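Local coordinates for protein dTDP-glucose 4,6-dehydratase (Klebsiella pneumoniae, PDB 5U4Q) that binds NAD and probably catalyses the removal of water from dTDP-glucose, as a dTDP-glucose 4,6-dehydratase of the NAD-dependent epimerase/dehydratase family, at residues Phe182-Pro187 with Thr221-Ile226. Numbering follows the deposited sequence.
Sequences FTVYGP and TYIDDI. With NAD (nicotinamide-adenine-dinucleotide), chain C.
Y185 lays its ring along the backbone of T221 and Y222. From CB, which leaves the sheet on the face that also carries Y222, CG turns between the backbone N and carbonyl carbon (chi1 78°), which brings the ring over the neighbouring strand. From there CD1 meets T221 O, CE1 lies 3.4 Å from Y222 N, CE2 touches Y222 CD1, and CZ and OH both approach Y222 CB. Y222 CA packs over the ring face as a CH-pi contact, 4.1 Å from its centroid. The Y222 ring turns its edge to the same Y185 ring in a T-shaped pair, planes at 71°. Beyond it, the side chains of Y222 and P187 cross at about a right angle, CE1 and OH of Y222 touching P187 CD; W330 of helix 320-334 also touches P187. Here two parallel strands of the Rossmann-type sheet, 176-185 and 220-222, run side by side. T221 N donates to T183 O (2.9 Å), Y185 N to T221 O, and I223 N to Y185 O (2.8 Å). Y222 is the N-cap residue of helix 223-234, and the bond from I223 N joins the helix start to the end of strand 176-185. A water bridges T183 O and T221 OG1. On the V184 side of the sheet, V184 CG1 meets I223 CD1 and I226 CG1, each at 3.8 Å, with F14 and I15 of helix 14-25 alongside. V184 N gives its hydrogen to NAD O7N (2.8 Å), anchoring the nicotinamide carboxamide, while F182 O lies 3.0 Å from NAD C4N.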
loop_
_atom_site.group_PDB
_atom_site.type_symbol
_atom_site.label_atom_id
_atom_site.label_comp_id
_atom_site.label_asym_id
_atom_site.label_seq_id
_atom_site.Cartn_x
_atom_site.Cartn_y
_atom_site.Cartn_z
ATOM N N PHE A 182 0.859 14.394 11.658
ATOM C CA PHE A 182 2.271 14.679 11.887
ATOM C C PHE A 182 2.597 14.145 13.300
ATOM O O PHE A 182 2.716 12.933 13.461
ATOM C CB PHE A 182 2.522 16.175 11.615
ATOM C CG PHE A 182 2.557 16.481 10.137
ATOM C CD1 PHE A 182 1.404 16.406 9.365
ATOM C CD2 PHE A 182 3.776 16.758 9.508
ATOM C CE1 PHE A 182 1.455 16.629 8.000
ATOM C CE2 PHE A 182 3.840 16.990 8.148
ATOM C CZ PHE A 182 2.678 16.910 7.386
ATOM N N THR A 183 2.734 14.995 14.303
ATOM C CA THR A 183 2.879 14.516 15.678
ATOM C C THR A 183 1.793 15.162 16.544
ATOM O O THR A 183 1.547 16.362 16.472
ATOM C CB THR A 183 4.272 14.856 16.196
ATOM O OG1 THR A 183 5.234 14.181 15.370
ATOM C CG2 THR A 183 4.457 14.425 17.652
ATOM N N VAL A 184 1.153 14.335 17.362
ATOM C CA VAL A 184 0.098 14.773 18.270
ATOM C C VAL A 184 0.610 14.578 19.701
ATOM O O VAL A 184 1.354 13.659 19.963
ATOM C CB VAL A 184 -1.200 13.984 18.022
ATOM C CG1 VAL A 184 -2.320 14.500 18.917
ATOM C CG2 VAL A 184 -1.583 14.054 16.551
ATOM N N TYR A 185 0.218 15.459 20.620
ATOM C CA TYR A 185 0.669 15.353 22.006
ATOM C C TYR A 185 -0.414 15.790 22.995
ATOM O O TYR A 185 -1.330 16.541 22.661
ATOM C CB TYR A 185 1.949 16.184 22.225
ATOM C CG TYR A 185 1.739 17.676 22.360
ATOM C CD1 TYR A 185 1.615 18.497 21.236
ATOM C CD2 TYR A 185 1.719 18.283 23.620
ATOM C CE1 TYR A 185 1.417 19.853 21.369
ATOM C CE2 TYR A 185 1.546 19.638 23.760
ATOM C CZ TYR A 185 1.418 20.441 22.640
ATOM O OH TYR A 185 1.225 21.811 22.767
ATOM N N GLY A 186 -0.298 15.301 24.214
ATOM C CA GLY A 186 -1.191 15.721 25.277
ATOM C C GLY A 186 -1.562 14.663 26.268
ATOM O O GLY A 186 -1.052 13.535 26.227
ATOM N N PRO A 187 -2.464 15.034 27.198
ATOM C CA PRO A 187 -2.960 14.088 28.195
ATOM C C PRO A 187 -3.411 12.746 27.583
ATOM O O PRO A 187 -3.985 12.711 26.488
ATOM C CB PRO A 187 -4.127 14.834 28.826
ATOM C CG PRO A 187 -3.747 16.266 28.696
ATOM C CD PRO A 187 -3.042 16.374 27.371
ATOM N N THR A 221 0.928 19.024 17.390
ATOM C CA THR A 221 -0.388 19.598 17.594
ATOM C C THR A 221 -1.003 19.038 18.855
ATOM O O THR A 221 -0.978 17.829 19.069
ATOM C CB THR A 221 -1.351 19.316 16.424
ATOM O OG1 THR A 221 -0.768 19.747 15.215
ATOM C CG2 THR A 221 -2.653 20.054 16.609
ATOM N N TYR A 222 -1.524 19.936 19.696
ATOM C CA TYR A 222 -2.193 19.524 20.930
ATOM C C TYR A 222 -3.452 18.689 20.630
ATOM O O TYR A 222 -4.223 19.007 19.710
ATOM C CB TYR A 222 -2.499 20.738 21.804
ATOM C CG TYR A 222 -3.041 20.354 23.149
ATOM C CD1 TYR A 222 -2.214 19.749 24.094
ATOM C CD2 TYR A 222 -4.369 20.566 23.486
ATOM C CE1 TYR A 222 -2.692 19.357 25.329
ATOM C CE2 TYR A 222 -4.846 20.190 24.727
ATOM C CZ TYR A 222 -4.016 19.558 25.634
ATOM O OH TYR A 222 -4.510 19.174 26.886
ATOM N N ILE A 223 -3.627 17.641 21.419
ATOM C CA ILE A 223 -4.727 16.695 21.186
ATOM C C ILE A 223 -6.099 17.351 21.046
ATOM O O ILE A 223 -6.843 16.986 20.148
ATOM C CB ILE A 223 -4.724 15.563 22.261
ATOM C CG1 ILE A 223 -5.813 14.526 21.963
ATOM C CG2 ILE A 223 -4.861 16.108 23.674
ATOM C CD1 ILE A 223 -5.645 13.767 20.656
ATOM N N ASP A 224 -6.436 18.335 21.873
ATOM C CA ASP A 224 -7.775 18.932 21.748
ATOM C C ASP A 224 -8.002 19.599 20.395
ATOM O O ASP A 224 -9.134 19.597 19.883
ATOM C CB ASP A 224 -8.069 19.931 22.861
ATOM C CG ASP A 224 -8.264 19.290 24.228
ATOM O OD1 ASP A 224 -8.158 18.068 24.385
ATOM O OD2 ASP A 224 -8.512 20.069 25.178
ATOM N N ASP A 225 -6.945 20.184 19.824
ATOM C CA ASP A 225 -7.031 20.814 18.508
ATOM C C ASP A 225 -7.251 19.746 17.434
ATOM O O ASP A 225 -8.045 19.951 16.519
ATOM C CB ASP A 225 -5.787 21.662 18.251
ATOM C CG ASP A 225 -5.718 22.861 19.142
ATOM O OD1 ASP A 225 -6.782 23.475 19.388
ATOM O OD2 ASP A 225 -4.595 23.250 19.497
ATOM N N ILE A 226 -6.560 18.609 17.541
ATOM C CA ILE A 226 -6.793 17.490 16.622
ATOM C C ILE A 226 -8.247 17.009 16.731
ATOM O O ILE A 226 -8.921 16.796 15.716
ATOM C CB ILE A 226 -5.842 16.304 16.929
ATOM C CG1 ILE A 226 -4.372 16.681 16.600
ATOM C CG2 ILE A 226 -6.269 15.020 16.205
ATOM C CD1 ILE A 226 -4.074 16.974 15.135
HETATM P PA NAD C . -2.009 4.317 19.759
HETATM O O1A NAD C . -2.100 4.985 21.076
HETATM O O2A NAD C . -1.032 3.180 19.533
HETATM O O5B NAD C . -3.501 3.843 19.356
HETATM C C5B NAD C . -3.800 2.884 18.350
HETATM C C4B NAD C . -4.657 1.798 18.978
HETATM O O4B NAD C . -4.866 0.841 17.922
HETATM C C3B NAD C . -3.984 1.081 20.140
HETATM O O3B NAD C . -4.681 1.193 21.390
HETATM C C2B NAD C . -3.873 -0.357 19.630
HETATM O O2B NAD C . -4.084 -1.342 20.660
HETATM C C1B NAD C . -4.890 -0.442 18.494
HETATM N N9A NAD C . -4.557 -1.458 17.482
HETATM C C8A NAD C . -3.375 -1.615 16.842
HETATM N N7A NAD C . -3.431 -2.658 16.011
HETATM C C5A NAD C . -4.669 -3.171 16.098
HETATM C C6A NAD C . -5.370 -4.325 15.499
HETATM N N6A NAD C . -4.784 -5.122 14.615
HETATM N N1A NAD C . -6.633 -4.514 15.881
HETATM C C2A NAD C . -7.263 -3.741 16.777
HETATM N N3A NAD C . -6.678 -2.689 17.386
HETATM C C4A NAD C . -5.391 -2.386 17.068
HETATM O O3 NAD C . -1.647 5.364 18.587
HETATM P PN NAD C . -2.341 6.771 18.227
HETATM O O1N NAD C . -3.594 7.000 18.964
HETATM O O2N NAD C . -1.180 7.765 18.245
HETATM O O5D NAD C . -2.655 6.486 16.690
HETATM C C5D NAD C . -3.940 6.569 16.082
HETATM C C4D NAD C . -3.704 6.597 14.581
HETATM O O4D NAD C . -3.108 7.860 14.206
HETATM C C3D NAD C . -2.800 5.527 13.981
HETATM O O3D NAD C . -3.375 5.114 12.739
HETATM C C2D NAD C . -1.500 6.237 13.686
HETATM O O2D NAD C . -0.782 5.680 12.565
HETATM C C1D NAD C . -1.959 7.652 13.394
HETATM N N1N NAD C . -0.935 8.660 13.730
HETATM C C2N NAD C . -0.721 9.102 14.991
HETATM C C3N NAD C . 0.261 10.066 15.273
HETATM C C7N NAD C . 0.565 10.614 16.674
HETATM O O7N NAD C . 1.331 11.581 16.797
HETATM N N7N NAD C . 0.071 10.071 17.799
HETATM C C4N NAD C . 1.041 10.540 14.241
HETATM C C5N NAD C . 0.820 10.069 12.954
HETATM C C6N NAD C . -0.158 9.110 12.714
HETATM O O HOH W 1 0.995 17.884 14.271
#